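Long-range contact in alpha-1,3-glucanase (Bacillus circulans, PDB 5ZRU), which probably hydrolyses alpha-1,3-glucan as a family GH87 glycoside hydrolase, this chain being the catalytic unit of a longer, probably carbohydrate-binding protein: residues 461-473 against 526-538. Residues are numbered along the deposited sequence; the frame is centred on the assembly and turned at random.
Sequences SGTSRDLYNGERG and DGVLTSRFSSPHP
Two long loops of the right-handed parallel beta-helix meet here, and the carboxylate of Glu471 in one serves as acceptor for a turn of the other, 531-534. It exemplifies how one acid can gather the N-H groups and hydroxyl of an irregular neighbouring loop. OE1 takes the backbone N of Arg532 (2.9 Å) on its syn lone pair. OE2 receives the hydroxyl of Ser531, OG to OE2 2.6 Å, on the syn side but 32° out of the carboxylate plane, and a weak bond from the N of Phe533. With CG set between backbone N and carbonyl carbon (chi1 60°) and the chain bent at chi2, the acid reaches across to the turn. Ser531 OG, in turn, accepts from the N of Ser534, an ST motif. Without this carboxylate, as with an alanine here, Ser531 OG and the N of Arg532 would probably lose their acceptor and the turn be less firmly held.

Beside this, the extended Arg532 lays CB 3.5 Å from Gly470 CA. Tyr468 CB lies over one face of its guanidinium and Phe533 CE1 over the other, both displaced toward the rim, while a water at the edge links NH1 to Asp466 OD2 and Glu471 O. Nearby, Arg472 is held by salt bridges, NE to Asp466 OD2 and NH1 to Glu478 and Asp476. Farther along, Ser464 OG donates to Asp526 OD2 (2.6 Å) and packs on Val528 CB.

The loops follow strands 451-459 and 513-523 and lead into 475-478 and 542-544; Arg499 bonds to both, and Tyr543 of strand 542-544 touches Ser531 and Phe533.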
# COMPACT_ATOMS: atom_id res chain seq x y z
N SER A 461 13.28 1.78 7.75
CA SER A 461 12.59 2.90 7.13
C SER A 461 13.37 4.20 7.35
O SER A 461 14.47 4.21 7.90
CB SER A 461 11.15 3.00 7.67
OG SER A 461 10.43 1.83 7.29
N GLY A 462 12.78 5.31 6.90
CA GLY A 462 13.54 6.54 6.75
C GLY A 462 14.35 6.49 5.47
O GLY A 462 14.43 5.47 4.78
N THR A 463 14.98 7.61 5.13
CA THR A 463 15.79 7.63 3.91
C THR A 463 16.77 8.79 3.96
O THR A 463 16.59 9.76 4.70
CB THR A 463 14.92 7.76 2.65
OG1 THR A 463 15.73 7.54 1.48
CG2 THR A 463 14.29 9.16 2.57
N SER A 464 17.82 8.68 3.15
CA SER A 464 18.67 9.81 2.83
C SER A 464 18.34 10.43 1.48
O SER A 464 18.93 11.46 1.12
CB SER A 464 20.16 9.39 2.85
OG SER A 464 20.63 9.18 4.17
N ARG A 465 17.43 9.84 0.70
CA ARG A 465 17.16 10.35 -0.65
C ARG A 465 15.68 10.20 -1.00
O ARG A 465 15.27 9.21 -1.62
CB ARG A 465 18.03 9.64 -1.67
CG ARG A 465 18.00 10.35 -3.01
CD ARG A 465 18.67 9.55 -4.10
NE ARG A 465 18.69 10.32 -5.34
CZ ARG A 465 19.18 9.86 -6.49
NH1 ARG A 465 19.68 8.64 -6.54
NH2 ARG A 465 19.16 10.62 -7.58
N ASP A 466 14.88 11.20 -0.63
CA ASP A 466 13.52 11.29 -1.14
C ASP A 466 13.59 11.86 -2.55
O ASP A 466 14.67 11.94 -3.16
CB ASP A 466 12.63 12.08 -0.19
CG ASP A 466 13.01 13.55 -0.06
OD1 ASP A 466 13.93 14.01 -0.76
OD2 ASP A 466 12.35 14.24 0.74
N LEU A 467 12.45 12.28 -3.10
CA LEU A 467 12.45 12.78 -4.47
C LEU A 467 13.01 14.19 -4.59
O LEU A 467 13.12 14.70 -5.71
CB LEU A 467 11.04 12.71 -5.05
CG LEU A 467 10.54 11.26 -5.20
CD1 LEU A 467 9.13 11.25 -5.75
CD2 LEU A 467 11.47 10.47 -6.11
N TYR A 468 13.33 14.83 -3.46
CA TYR A 468 14.05 16.10 -3.42
C TYR A 468 15.51 15.90 -3.03
O TYR A 468 16.19 16.86 -2.66
CB TYR A 468 13.34 17.06 -2.45
CG TYR A 468 11.88 17.11 -2.77
CD1 TYR A 468 11.42 17.84 -3.86
CD2 TYR A 468 10.95 16.38 -2.02
CE1 TYR A 468 10.08 17.86 -4.19
CE2 TYR A 468 9.60 16.41 -2.34
CZ TYR A 468 9.17 17.14 -3.43
OH TYR A 468 7.84 17.17 -3.76
N ASN A 469 16.00 14.66 -3.14
CA ASN A 469 17.39 14.33 -2.85
C ASN A 469 17.76 14.67 -1.41
O ASN A 469 18.88 15.07 -1.11
CB ASN A 469 18.34 15.03 -3.83
CG ASN A 469 18.44 14.32 -5.16
OD1 ASN A 469 17.70 13.37 -5.44
ND2 ASN A 469 19.38 14.77 -6.00
N GLY A 470 16.80 14.50 -0.49
CA GLY A 470 17.02 14.83 0.90
C GLY A 470 16.60 13.72 1.85
O GLY A 470 15.87 12.79 1.48
N GLU A 471 17.06 13.85 3.09
CA GLU A 471 16.79 12.88 4.14
C GLU A 471 15.38 13.04 4.70
O GLU A 471 14.79 14.13 4.67
CB GLU A 471 17.82 13.01 5.27
CG GLU A 471 17.85 14.38 5.94
CD GLU A 471 18.82 15.38 5.29
OE1 GLU A 471 19.22 15.17 4.12
OE2 GLU A 471 19.16 16.39 5.94
N ARG A 472 14.83 11.92 5.19
CA ARG A 472 13.56 11.89 5.91
C ARG A 472 13.69 10.92 7.07
O ARG A 472 14.36 9.89 6.96
CB ARG A 472 12.39 11.45 5.00
CG ARG A 472 12.07 12.44 3.87
CD ARG A 472 11.36 13.66 4.42
NE ARG A 472 11.22 14.71 3.41
CZ ARG A 472 10.70 15.90 3.64
NH1 ARG A 472 10.24 16.20 4.85
NH2 ARG A 472 10.62 16.80 2.67
N GLY A 473 13.05 11.26 8.19
CA GLY A 473 13.09 10.39 9.34
C GLY A 473 12.25 9.15 9.12
O GLY A 473 11.37 9.10 8.26
N ASP A 526 22.25 3.54 6.50
CA ASP A 526 22.65 3.68 5.10
C ASP A 526 24.06 4.25 4.94
O ASP A 526 24.57 4.25 3.81
CB ASP A 526 21.66 4.54 4.28
CG ASP A 526 21.52 5.99 4.77
OD1 ASP A 526 22.38 6.50 5.52
OD2 ASP A 526 20.50 6.62 4.40
N GLY A 527 24.69 4.71 6.01
CA GLY A 527 26.05 5.24 5.94
C GLY A 527 26.18 6.57 5.22
O GLY A 527 27.31 7.04 5.04
N VAL A 528 25.08 7.18 4.81
CA VAL A 528 25.13 8.44 4.07
C VAL A 528 25.42 9.58 5.03
O VAL A 528 24.83 9.67 6.11
CB VAL A 528 23.82 8.67 3.31
CG1 VAL A 528 23.82 10.05 2.62
CG2 VAL A 528 23.60 7.56 2.29
N LEU A 529 26.34 10.46 4.64
CA LEU A 529 26.68 11.61 5.47
C LEU A 529 26.25 12.94 4.87
O LEU A 529 26.04 13.90 5.62
CB LEU A 529 28.20 11.64 5.73
CG LEU A 529 28.77 10.39 6.41
CD1 LEU A 529 30.28 10.45 6.50
CD2 LEU A 529 28.14 10.20 7.80
N THR A 530 26.11 13.03 3.55
CA THR A 530 25.64 14.26 2.94
C THR A 530 24.22 14.57 3.40
O THR A 530 23.46 13.68 3.76
CB THR A 530 25.70 14.17 1.41
OG1 THR A 530 24.99 13.00 0.97
CG2 THR A 530 27.14 14.05 0.93
N SER A 531 23.88 15.86 3.39
CA SER A 531 22.60 16.30 3.94
C SER A 531 22.00 17.39 3.06
O SER A 531 22.70 18.32 2.64
CB SER A 531 22.77 16.82 5.38
OG SER A 531 21.58 17.41 5.87
N ARG A 532 20.70 17.27 2.79
CA ARG A 532 19.98 18.35 2.14
C ARG A 532 19.88 19.56 3.06
O ARG A 532 20.16 20.69 2.65
CB ARG A 532 18.59 17.89 1.72
CG ARG A 532 17.70 19.00 1.13
CD ARG A 532 16.29 18.46 0.89
NE ARG A 532 15.37 19.43 0.32
CZ ARG A 532 14.05 19.26 0.28
NH1 ARG A 532 13.50 18.18 0.81
NH2 ARG A 532 13.27 20.19 -0.27
N PHE A 533 19.49 19.34 4.32
CA PHE A 533 19.06 20.43 5.18
C PHE A 533 20.17 21.00 6.05
O PHE A 533 20.07 22.16 6.46
CB PHE A 533 17.92 19.97 6.10
CG PHE A 533 16.68 19.56 5.37
CD1 PHE A 533 15.99 20.48 4.59
CD2 PHE A 533 16.20 18.27 5.48
CE1 PHE A 533 14.83 20.11 3.92
CE2 PHE A 533 15.05 17.89 4.81
CZ PHE A 533 14.36 18.81 4.03
N SER A 534 21.21 20.23 6.35
CA SER A 534 22.14 20.61 7.40
C SER A 534 23.55 20.31 6.95
O SER A 534 23.81 19.96 5.79
CB SER A 534 21.82 19.87 8.71
OG SER A 534 20.43 19.78 8.92
N SER A 535 24.48 20.45 7.89
CA SER A 535 25.84 20.04 7.66
C SER A 535 25.91 18.51 7.66
O SER A 535 25.01 17.84 8.18
CB SER A 535 26.74 20.62 8.74
OG SER A 535 26.17 20.39 10.01
N PRO A 536 26.96 17.93 7.07
CA PRO A 536 27.05 16.47 7.00
C PRO A 536 26.98 15.83 8.38
O PRO A 536 27.46 16.39 9.37
CB PRO A 536 28.42 16.22 6.35
CG PRO A 536 28.74 17.48 5.64
CD PRO A 536 28.13 18.58 6.44
N HIS A 537 26.38 14.65 8.43
CA HIS A 537 26.20 13.99 9.72
C HIS A 537 25.76 12.54 9.53
O HIS A 537 25.04 12.24 8.57
CB HIS A 537 25.15 14.72 10.57
CG HIS A 537 23.78 14.73 9.96
ND1 HIS A 537 23.38 15.67 9.03
CD2 HIS A 537 22.70 13.93 10.16
CE1 HIS A 537 22.12 15.45 8.70
NE2 HIS A 537 21.69 14.40 9.36
N PRO A 538 26.18 11.63 10.41
CA PRO A 538 25.59 10.29 10.41
C PRO A 538 24.17 10.36 10.94
O PRO A 538 23.80 11.29 11.65
CB PRO A 538 26.49 9.49 11.37
CG PRO A 538 27.65 10.41 11.71
CD PRO A 538 27.17 11.81 11.49
O HOH W 1 18.70 5.89 2.51
O HOH W 2 14.21 15.80 2.24